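Alr1585 protein (Nostoc sp., PDB 5C2I) probably acts as a haem-containing dye-decolorizing (DyP-type) peroxidase, using hydrogen peroxide to oxidise dyes and related substrates, and assembles as a tetramer of two asymmetric dimers. Local coordinates at residues Arg24-Leu27 and Asn28-Gly32; Asp157-Val160 and Asp161-Gln164; Leu277-Gln280 and Glu281-Gly285; Asp294-Val298 and Thr299-Ile303; Phe457-Ile461 and Ser462-Thr466. The protein carries 1 engineered substitution. One frame throughout, in Å; residues are numbered along the deposited sequence.

Contact 1 of 5, residues Arg24-Leu27 and Asn28-Gly32; sequences RNLL and NDLQG
The flat carbonyl group of Leu26 is met over one face by Asp29 N, which stands 3.2 Å from Leu26 O and 63° out of the carbonyl plane, so this bond does not follow a lone pair. The same oxygen takes a second, weak bond from Leu30 N at 3.0 Å. One residue earlier, the carbonyl of Asn25 is approached closer to its own plane: Asp29 N lies 3.2 Å from Asn25 O and only 21° off that plane. The N-H of Asp29 is therefore shared between two carbonyls. Asn28 N is treated similarly, with its main bond to Arg24 O at 3.2 Å and a weaker one to Asn25 O. Such forked bonding accompanies the last turn of helix 24-29, since Leu30 is the first residue to leave helical angles. Beside these backbone bonds, Leu26 and Leu30 run side by side and point the same way, their CD2 methyls 4.1 Å apart. With its CG anti to the backbone N (chi1 174°), Leu30 swings its branch alongside that of Leu26, while its CB sits 3.2 Å from Leu26 O. Leu2 also packs on Leu26, and Leu238 on Leu30. The buried carboxylate of Asp29 leads away from the Leu26-Leu30 pair and bonds through OD2 to the hydroxyls of Ser249 and Ser462. The helix end thus carries both an apolar leucine pair and a polar link to helix 461-465. A buried carboxylate gripped by two hydroxyls is probably stabilised as the anion.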
# COMPACT_ATOMS: atom_id res chain seq x y z
N ARG A 24 35.24 14.41 -19.74
CA ARG A 24 34.06 15.17 -20.11
C ARG A 24 33.53 14.79 -21.50
O ARG A 24 32.33 14.55 -21.68
CB ARG A 24 34.34 16.68 -20.05
CG ARG A 24 33.12 17.55 -20.32
CD ARG A 24 33.51 19.03 -20.24
NE ARG A 24 33.71 19.41 -18.85
CZ ARG A 24 32.77 19.59 -17.92
NH1 ARG A 24 31.47 19.47 -18.21
NH2 ARG A 24 33.13 19.91 -16.68
N ASN A 25 34.39 14.78 -22.50
CA ASN A 25 33.92 14.57 -23.89
C ASN A 25 33.46 13.13 -24.07
O ASN A 25 32.49 12.83 -24.78
CB ASN A 25 35.02 14.92 -24.91
CG ASN A 25 35.26 16.42 -24.99
OD1 ASN A 25 34.40 17.21 -24.60
ND2 ASN A 25 36.41 16.82 -25.45
N LEU A 26 34.14 12.23 -23.38
CA LEU A 26 33.76 10.84 -23.43
C LEU A 26 32.33 10.67 -22.96
O LEU A 26 31.53 10.02 -23.64
CB LEU A 26 34.70 10.02 -22.59
CG LEU A 26 34.33 8.50 -22.55
CD1 LEU A 26 35.60 7.69 -22.55
CD2 LEU A 26 33.57 8.23 -21.31
N LEU A 27 32.01 11.27 -21.81
CA LEU A 27 30.68 11.09 -21.23
C LEU A 27 29.57 11.72 -22.12
O LEU A 27 28.43 11.30 -22.08
CB LEU A 27 30.61 11.69 -19.82
CG LEU A 27 31.45 11.01 -18.75
CD1 LEU A 27 31.33 11.73 -17.41
CD2 LEU A 27 31.07 9.54 -18.59
N ASN A 28 29.91 12.76 -22.87
CA ASN A 28 28.97 13.42 -23.74
C ASN A 28 28.59 12.59 -24.95
O ASN A 28 27.48 12.68 -25.42
CB ASN A 28 29.55 14.75 -24.25
CG ASN A 28 28.48 15.64 -24.84
OD1 ASN A 28 27.44 15.89 -24.22
ND2 ASN A 28 28.68 16.07 -26.09
N ASP A 29 29.51 11.78 -25.45
CA ASP A 29 29.29 10.99 -26.69
C ASP A 29 29.04 9.52 -26.47
O ASP A 29 28.73 8.77 -27.44
CB ASP A 29 30.47 11.17 -27.67
CG ASP A 29 30.06 10.95 -29.15
OD1 ASP A 29 28.89 11.25 -29.47
OD2 ASP A 29 30.94 10.58 -29.98
N LEU A 30 29.16 9.09 -25.22
CA LEU A 30 28.91 7.67 -24.85
C LEU A 30 27.46 7.54 -24.46
O LEU A 30 26.93 8.39 -23.70
CB LEU A 30 29.77 7.29 -23.64
CG LEU A 30 29.56 5.91 -23.01
CD1 LEU A 30 30.06 4.82 -23.98
CD2 LEU A 30 30.30 5.79 -21.70
N GLN A 31 26.81 6.49 -24.91
CA GLN A 31 25.43 6.22 -24.47
C GLN A 31 25.38 5.86 -22.97
O GLN A 31 26.32 5.32 -22.40
CB GLN A 31 24.82 5.06 -25.26
CG GLN A 31 24.55 5.40 -26.71
CD GLN A 31 23.68 4.36 -27.39
OE1 GLN A 31 22.58 4.04 -26.91
NE2 GLN A 31 24.16 3.83 -28.49
N GLY A 32 24.27 6.19 -22.33
CA GLY A 32 23.97 5.77 -20.96
C GLY A 32 23.72 4.28 -20.82
O GLY A 32 23.74 3.53 -21.81

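Contact 2 of 5, residues Asp157-Val160 and Asp161-Gln164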
# COMPACT_ATOMS: atom_id res chain seq x y z
N ASP A 157 10.29 5.23 -15.28
CA ASP A 157 9.58 4.74 -14.09
C ASP A 157 8.05 4.74 -14.23
O ASP A 157 7.39 3.95 -13.56
CB ASP A 157 9.96 5.58 -12.87
CG ASP A 157 11.43 5.34 -12.45
OD1 ASP A 157 11.95 4.24 -12.56
OD2 ASP A 157 12.02 6.31 -11.97
N ASP A 158 7.50 5.63 -15.04
CA ASP A 158 6.06 5.76 -15.22
C ASP A 158 5.65 4.85 -16.41
O ASP A 158 5.87 5.20 -17.56
CB ASP A 158 5.69 7.21 -15.49
CG ASP A 158 4.17 7.43 -15.71
OD1 ASP A 158 3.42 6.53 -16.12
OD2 ASP A 158 3.71 8.59 -15.58
N ILE A 159 5.10 3.69 -16.11
CA ILE A 159 4.82 2.70 -17.19
C ILE A 159 3.82 3.24 -18.23
O ILE A 159 4.04 3.12 -19.41
CB ILE A 159 4.38 1.33 -16.60
CG1 ILE A 159 4.19 0.28 -17.69
CG2 ILE A 159 3.10 1.42 -15.79
CD1 ILE A 159 5.35 0.08 -18.62
N VAL A 160 2.74 3.89 -17.81
CA VAL A 160 1.72 4.34 -18.78
C VAL A 160 2.32 5.36 -19.74
O VAL A 160 2.18 5.24 -20.95
CB VAL A 160 0.50 4.93 -18.09
CG1 VAL A 160 -0.41 5.62 -19.10
CG2 VAL A 160 -0.25 3.83 -17.33
N ASP A 161 3.08 6.31 -19.20
CA ASP A 161 3.77 7.28 -20.04
C ASP A 161 4.78 6.62 -20.98
O ASP A 161 4.86 7.00 -22.15
CB ASP A 161 4.54 8.28 -19.18
CG ASP A 161 4.68 9.63 -19.87
OD1 ASP A 161 3.68 10.17 -20.43
OD2 ASP A 161 5.81 10.13 -19.90
N LEU A 162 5.54 5.65 -20.46
CA LEU A 162 6.49 4.92 -21.27
C LEU A 162 5.79 4.30 -22.50
O LEU A 162 6.28 4.41 -23.63
CB LEU A 162 7.16 3.83 -20.46
CG LEU A 162 8.08 2.87 -21.22
CD1 LEU A 162 9.21 3.60 -21.94
CD2 LEU A 162 8.64 1.77 -20.30
N LEU A 163 4.63 3.69 -22.25
CA LEU A 163 3.88 3.04 -23.34
C LEU A 163 3.45 4.07 -24.39
O LEU A 163 3.51 3.77 -25.60
CB LEU A 163 2.67 2.29 -22.81
CG LEU A 163 3.03 1.17 -21.83
CD1 LEU A 163 1.77 0.62 -21.18
CD2 LEU A 163 3.82 0.04 -22.48
N GLN A 164 2.97 5.23 -23.95
CA GLN A 164 2.54 6.26 -24.88
C GLN A 164 3.69 6.75 -25.76
O GLN A 164 3.54 6.95 -26.97
CB GLN A 164 1.90 7.47 -24.17
CG GLN A 164 0.81 7.13 -23.15
CD GLN A 164 -0.28 6.19 -23.72
OE1 GLN A 164 -1.00 6.55 -24.65
NE2 GLN A 164 -0.43 5.02 -23.11
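Asp158 and Asp161 meet in a helix N-cap, at the point where the chain leaves strand 150-156 and enters helix 159-176. Asp158 OD1 accepts from Asp161 N at 3.1 Å in an almost straight bond, 178° at the hydrogen, although the donor comes from above the carboxylate plane. The first torsion of Asp158 (chi1 179°) sets CG anti to its own nitrogen and folds the carboxylate back over the opening turn, with CG 3.6 Å from Asp161 CB. The two carboxylates stay apart, Asp158 OD2 and Asp161 OD2 being 5.0 Å from each other, and the negative cap would probably suit the positive end of the helix dipole. On the side facing strand 42-50, Ile159 CD1 reaches obliquely to Leu162 CD2 and to Leu163 CG, each at 4.1 Å. Ile159 and Leu162 both touch His42 of that strand, and Leu162 also packs on Val44. Gln164 bends back at chi2 (-51°) beside Val160, and NE2 makes a weak bond of 3.4 Å to Val160 O. Its stronger partner is Gly370 N of the second subunit, bound by OE1, while NE2 also reaches Asp184 O of that subunit. Helix 159-176 lies on the connection from strand 150-156 to strand 177-189, which flank strand 42-50: the split beta-alpha-beta crossover of a ferredoxin-like fold, as in DyP-type peroxidases.

Contact 3 of 5, residues Leu277-Gln280 and Glu281-Gly285; sequences LNIQ and ENLAG
Gln280 touches the first turn of helix 281-289 from its CB, which lies 3.3 Å from Asn282 OD1. CG stands beside the backbone N and anti to the carbonyl carbon (chi1 -74°), and a second bend at chi2 (-68°) curls CD back toward the helix start. At the tip, OE1 takes a hydrogen from each of two waters, water 1 at 3.0 Å and water 2 at 3.2 Å. Water 1 in turn accepts from Asn282 N, and water 2 accepts from Glu281 N at 2.9 Å. The side chain of this N-cap residue thus serves the opening amides of the helix through water. On the backbone, Gln280 O takes the first helical bond, from Ala284 N at 3.1 Å. Ile279 supplies the apolar half. Its CD1 methyl comes to 3.7 Å from Ala284 N and 4.0 Å from Ala284 CB, with Leu283 CG at 4.2 Å. The Gln280 side chain also packs against Phe81 of the third subunit. The turn links two helices: Asn278, with positive phi, is the C-prime residue of the Schellman motif that ends helix 263-277, and Gln280 opens the next. Helix 263-277 lies beside the new one, Gln270 NE2 bonding to Glu281 O, while Leu283 leans on Phe292 and Val298 of the loop that follows helix 281-289.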
# COMPACT_ATOMS: atom_id res chain seq x y z
N LEU A 277 20.59 -33.82 1.56
CA LEU A 277 21.67 -33.42 2.43
C LEU A 277 21.28 -33.25 3.89
O LEU A 277 22.14 -32.99 4.74
CB LEU A 277 22.29 -32.11 1.93
CG LEU A 277 22.86 -32.14 0.52
CD1 LEU A 277 23.23 -30.75 0.07
CD2 LEU A 277 24.05 -33.09 0.46
N ASN A 278 19.98 -33.35 4.18
CA ASN A 278 19.46 -33.06 5.48
C ASN A 278 19.91 -31.68 6.00
O ASN A 278 20.47 -31.58 7.10
CB ASN A 278 19.87 -34.17 6.46
CG ASN A 278 19.06 -34.14 7.71
OD1 ASN A 278 17.86 -33.88 7.67
ND2 ASN A 278 19.70 -34.38 8.83
N ILE A 279 19.64 -30.64 5.19
CA ILE A 279 19.88 -29.26 5.57
C ILE A 279 18.63 -28.38 5.34
O ILE A 279 17.65 -28.81 4.73
CB ILE A 279 21.05 -28.65 4.78
CG1 ILE A 279 20.74 -28.63 3.27
CG2 ILE A 279 22.33 -29.41 5.06
CD1 ILE A 279 21.82 -28.05 2.41
N GLN A 280 18.67 -27.15 5.85
CA GLN A 280 17.60 -26.20 5.60
C GLN A 280 17.50 -25.86 4.12
O GLN A 280 18.50 -25.74 3.42
CB GLN A 280 17.84 -24.90 6.38
CG GLN A 280 17.58 -25.04 7.87
CD GLN A 280 16.11 -25.27 8.18
OE1 GLN A 280 15.22 -24.64 7.63
NE2 GLN A 280 15.87 -26.18 9.05
N GLU A 281 16.26 -25.71 3.65
CA GLU A 281 16.01 -25.33 2.28
C GLU A 281 16.72 -24.03 1.89
O GLU A 281 17.27 -23.90 0.80
CB GLU A 281 14.52 -25.23 2.12
CG GLU A 281 14.01 -24.77 0.79
CD GLU A 281 12.48 -24.87 0.69
OE1 GLU A 281 11.81 -25.38 1.62
OE2 GLU A 281 11.95 -24.50 -0.38
N ASN A 282 16.73 -23.07 2.80
CA ASN A 282 17.43 -21.81 2.50
C ASN A 282 18.95 -21.99 2.27
O ASN A 282 19.52 -21.38 1.35
CB ASN A 282 17.05 -20.71 3.49
CG ASN A 282 17.49 -20.97 4.90
OD1 ASN A 282 18.30 -21.84 5.20
ND2 ASN A 282 16.94 -20.20 5.80
N LEU A 283 19.59 -22.89 3.03
CA LEU A 283 21.01 -23.18 2.82
C LEU A 283 21.24 -23.93 1.50
O LEU A 283 22.20 -23.63 0.76
CB LEU A 283 21.60 -23.96 4.02
CG LEU A 283 23.06 -24.37 3.91
CD1 LEU A 283 23.99 -23.17 3.75
CD2 LEU A 283 23.43 -25.20 5.13
N ALA A 284 20.35 -24.86 1.15
CA ALA A 284 20.45 -25.51 -0.18
C ALA A 284 20.46 -24.46 -1.31
O ALA A 284 21.26 -24.55 -2.25
CB ALA A 284 19.31 -26.51 -0.37
N GLY A 285 19.53 -23.51 -1.25
CA GLY A 285 19.52 -22.38 -2.18
C GLY A 285 20.84 -21.63 -2.23
O GLY A 285 21.37 -21.37 -3.32
O HOH W 1 14.98 -23.20 5.05
O HOH W 2 13.99 -26.40 5.24

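Contact 4 of 5, residues Asp294-Val298 and Thr299-Ile303; sequences DGTPV and TLSDI
Thr296 presses its CG2 methyl into the returning chain, 3.8 Å from Ser301 CB and 3.6 Å from Ile303 O. Next to it, the ring of Pro297 slants across the Leu300 side chain, CG to CD1 4.1 Å. Pro297 O draws the chain round, accepting from Leu300 N at 3.0 Å and weakly from Ser301 N. A second shell fixes both ends of this reversal. Asp294 OD1 takes two donors from Thr296, the amide N at 2.9 Å and OG1 at 2.6 Å, the hydroxyl using the syn lone pair. Setting OG1 beside its own nitrogen (chi1 -61°) lets Thr296 present both groups to one oxygen and sends CG2 the other way. Ser301 OG donates to Ile303 O at 2.6 Å, in the carbonyl plane. Farther out, Thr296 OG1 is also bonded to Thr305 OG1, Val298 packs on helix 281-289, Val298 O accepts from Trp434 NE1, and Lys212 of the third subunit forms a salt bridge with Asp302. An Asx turn at Asp294 followed by a beta turn over Pro297-Leu300 makes this a compact loop, the Pro297 side chain being about 9 Å from the haem and not in contact with it.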
# COMPACT_ATOMS: atom_id res chain seq x y z
N ASP A 294 18.45 -13.52 0.47
CA ASP A 294 18.59 -12.10 0.84
C ASP A 294 19.90 -11.47 0.39
O ASP A 294 20.08 -10.26 0.54
CB ASP A 294 18.39 -11.86 2.37
CG ASP A 294 19.45 -12.56 3.22
OD1 ASP A 294 20.63 -12.33 2.97
OD2 ASP A 294 19.12 -13.25 4.17
N GLY A 295 20.81 -12.28 -0.15
CA GLY A 295 22.12 -11.81 -0.54
C GLY A 295 23.30 -12.21 0.32
O GLY A 295 24.46 -12.00 -0.08
N THR A 296 23.05 -12.79 1.52
CA THR A 296 24.09 -13.21 2.41
C THR A 296 25.05 -14.19 1.69
O THR A 296 24.61 -15.25 1.25
CB THR A 296 23.50 -13.91 3.68
OG1 THR A 296 22.65 -12.99 4.40
CG2 THR A 296 24.62 -14.35 4.61
N PRO A 297 26.36 -13.88 1.65
CA PRO A 297 27.29 -14.82 0.99
C PRO A 297 27.48 -16.10 1.79
O PRO A 297 27.73 -16.06 3.01
CB PRO A 297 28.62 -14.04 0.95
CG PRO A 297 28.21 -12.60 1.07
CD PRO A 297 27.02 -12.63 2.00
N VAL A 298 27.31 -17.24 1.14
CA VAL A 298 27.40 -18.51 1.83
C VAL A 298 28.85 -18.82 2.24
O VAL A 298 29.07 -19.63 3.12
CB VAL A 298 26.77 -19.67 0.99
CG1 VAL A 298 27.70 -20.11 -0.13
CG2 VAL A 298 26.42 -20.87 1.90
N THR A 299 29.84 -18.14 1.64
CA THR A 299 31.22 -18.31 2.11
C THR A 299 31.36 -17.78 3.54
O THR A 299 32.21 -18.23 4.27
CB THR A 299 32.29 -17.73 1.12
OG1 THR A 299 33.57 -18.24 1.46
CG2 THR A 299 32.32 -16.22 1.14
N LEU A 300 30.50 -16.82 3.91
CA LEU A 300 30.60 -16.16 5.19
C LEU A 300 29.68 -16.72 6.25
O LEU A 300 29.92 -16.50 7.43
CB LEU A 300 30.33 -14.66 5.05
CG LEU A 300 31.24 -13.85 4.11
CD1 LEU A 300 30.85 -12.39 4.14
CD2 LEU A 300 32.72 -14.01 4.48
N SER A 301 28.62 -17.43 5.87
CA SER A 301 27.60 -17.79 6.80
C SER A 301 26.84 -19.00 6.32
O SER A 301 26.57 -19.12 5.13
CB SER A 301 26.58 -16.63 6.97
OG SER A 301 25.58 -16.97 7.91
N ASP A 302 26.42 -19.83 7.26
CA ASP A 302 25.49 -20.93 6.99
C ASP A 302 24.04 -20.58 7.28
O ASP A 302 23.15 -21.44 7.19
CB ASP A 302 25.91 -22.22 7.74
CG ASP A 302 25.72 -22.16 9.24
OD1 ASP A 302 25.58 -21.09 9.86
OD2 ASP A 302 25.71 -23.25 9.83
N ILE A 303 23.78 -19.32 7.61
CA ILE A 303 22.42 -18.83 7.82
C ILE A 303 22.23 -17.50 7.12
O ILE A 303 23.20 -16.71 6.93
CB ILE A 303 22.08 -18.68 9.33
CG1 ILE A 303 23.02 -17.68 10.03
CG2 ILE A 303 22.14 -20.05 10.03
CD1 ILE A 303 22.54 -17.23 11.41

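Contact 5 of 5, residues Phe457-Ile461 and Ser462-Thr466; sequences FAPSI and SFLKT
Pro459, Phe463 and Leu464 form the buried cluster of this contact, Pro459 CB lying 3.6 Å from Phe463 CD2 in an oblique approach. From the same proline, CG meets Leu464 CD2 at 4.0 Å, the two side chains crossing at about a right angle. Ser460 O sits at the edge of the Phe463 ring, near its plane. The phenyl group is carried there by a first torsion that turns CG anti to the backbone N (chi1 166°). Strand 93-98 closes this side, Leu98 touching both Pro459 and Phe463, and Leu464 continues onto Ile62 and Ala66 of helix 55-68. The solvent side belongs to the partly exposed Lys465 and the exposed Thr466. Packing is still close where it begins: the buried Ile461 and Lys465 lie alongside one another and point the same way, Ile461 CG2 against Lys465 CE at 3.5 Å, and the extended lysine chain runs along the isoleucine while also touching Ala66. Lys465 N bonds to Ile461 O at 2.9 Å, and at the exposed end Thr466 OG1 donates to Ser462 O, also at 2.9 Å. The helix N-cap is Ser460: its OG accepts a weak bond from Phe463 N at 3.4 Å and is hydrogen-bonded to Asp241 OD2, while Ser462 OG, besides its bond to Asp29, pairs with Asn245 N. If Ser460 OG donates its hydrogen bond to Asp241 OD2, as is likely for a carboxylate partner, its oxygen can accept from Phe463 N, an arrangement consistent with a buried, polarised cap.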
# COMPACT_ATOMS: atom_id res chain seq x y z
N PHE A 457 26.48 -3.81 -30.78
CA PHE A 457 27.38 -2.72 -30.37
C PHE A 457 26.50 -1.51 -30.10
O PHE A 457 25.56 -1.24 -30.86
CB PHE A 457 28.37 -2.43 -31.47
CG PHE A 457 29.43 -1.45 -31.09
CD1 PHE A 457 30.37 -1.76 -30.12
CD2 PHE A 457 29.49 -0.23 -31.70
CE1 PHE A 457 31.34 -0.85 -29.75
CE2 PHE A 457 30.51 0.68 -31.39
CZ PHE A 457 31.41 0.38 -30.38
N ALA A 458 26.77 -0.83 -28.98
CA ALA A 458 26.19 0.48 -28.68
C ALA A 458 27.11 1.53 -29.28
O ALA A 458 28.17 1.80 -28.73
CB ALA A 458 26.10 0.67 -27.17
N PRO A 459 26.73 2.13 -30.44
CA PRO A 459 27.63 3.09 -31.04
C PRO A 459 27.68 4.42 -30.30
O PRO A 459 26.82 4.70 -29.48
CB PRO A 459 27.06 3.28 -32.46
CG PRO A 459 26.06 2.20 -32.64
CD PRO A 459 25.55 1.89 -31.27
N SER A 460 28.70 5.22 -30.59
CA SER A 460 28.77 6.58 -30.09
C SER A 460 27.60 7.35 -30.66
O SER A 460 27.06 7.00 -31.74
CB SER A 460 30.10 7.23 -30.52
OG SER A 460 30.17 7.40 -31.93
N ILE A 461 27.17 8.36 -29.93
CA ILE A 461 26.03 9.16 -30.31
C ILE A 461 26.31 9.97 -31.60
O ILE A 461 25.44 10.02 -32.49
CB ILE A 461 25.58 10.07 -29.15
CG1 ILE A 461 25.03 9.15 -28.02
CG2 ILE A 461 24.54 11.08 -29.63
CD1 ILE A 461 24.80 9.84 -26.69
N SER A 462 27.52 10.51 -31.73
CA SER A 462 27.90 11.28 -32.93
C SER A 462 27.81 10.43 -34.18
O SER A 462 27.35 10.91 -35.23
CB SER A 462 29.30 11.92 -32.78
OG SER A 462 30.32 10.93 -32.57
N PHE A 463 28.22 9.17 -34.11
CA PHE A 463 28.06 8.28 -35.25
C PHE A 463 26.60 8.23 -35.71
O PHE A 463 26.30 8.40 -36.92
CB PHE A 463 28.55 6.89 -34.95
CG PHE A 463 28.13 5.86 -35.94
CD1 PHE A 463 28.73 5.77 -37.19
CD2 PHE A 463 27.18 4.91 -35.62
CE1 PHE A 463 28.37 4.81 -38.12
CE2 PHE A 463 26.81 3.90 -36.54
CZ PHE A 463 27.39 3.86 -37.80
N LEU A 464 25.71 8.04 -34.76
CA LEU A 464 24.30 7.91 -35.06
C LEU A 464 23.68 9.21 -35.57
O LEU A 464 22.82 9.19 -36.47
CB LEU A 464 23.56 7.37 -33.83
CG LEU A 464 24.00 5.99 -33.33
CD1 LEU A 464 23.38 5.66 -32.00
CD2 LEU A 464 23.64 4.93 -34.37
N LYS A 465 24.09 10.33 -35.00
CA LYS A 465 23.55 11.61 -35.40
C LYS A 465 23.96 12.07 -36.80
O LYS A 465 23.33 12.98 -37.31
CB LYS A 465 23.98 12.69 -34.42
CG LYS A 465 23.31 12.66 -33.06
CD LYS A 465 23.65 13.95 -32.32
CE LYS A 465 23.02 13.99 -30.96
NZ LYS A 465 23.30 15.32 -30.33
N THR A 466 25.02 11.51 -37.36
CA THR A 466 25.54 11.95 -38.66
C THR A 466 25.47 10.84 -39.71
O THR A 466 26.12 10.89 -40.73
CB THR A 466 26.98 12.46 -38.53
OG1 THR A 466 27.82 11.43 -38.03
CG2 THR A 466 27.06 13.66 -37.60

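From the N terminus the five contacts follow one another in series; none nests in or crosses another, and each closes a local turn. Contact 1 ends helix 24-29 ahead of the first barrel strand, and contact 2 starts helix 159-176, which links strands 150-156 and 177-189 of the same sheet, their centres about 26 Å apart. Contact 3 turns between helices 263-277 and 281-289, and contact 4 folds the loop beyond, touching contact 3 where Leu283 CD1 meets Val298 CG2 at 3.8 Å. Contact 5 opens the last helix and returns to contact 1, Gln31 NE2 reaching Pro459 O at 3.0 Å. Pairs 1 and 5 and 3 and 4 lie on opposite sides of the chain's centre.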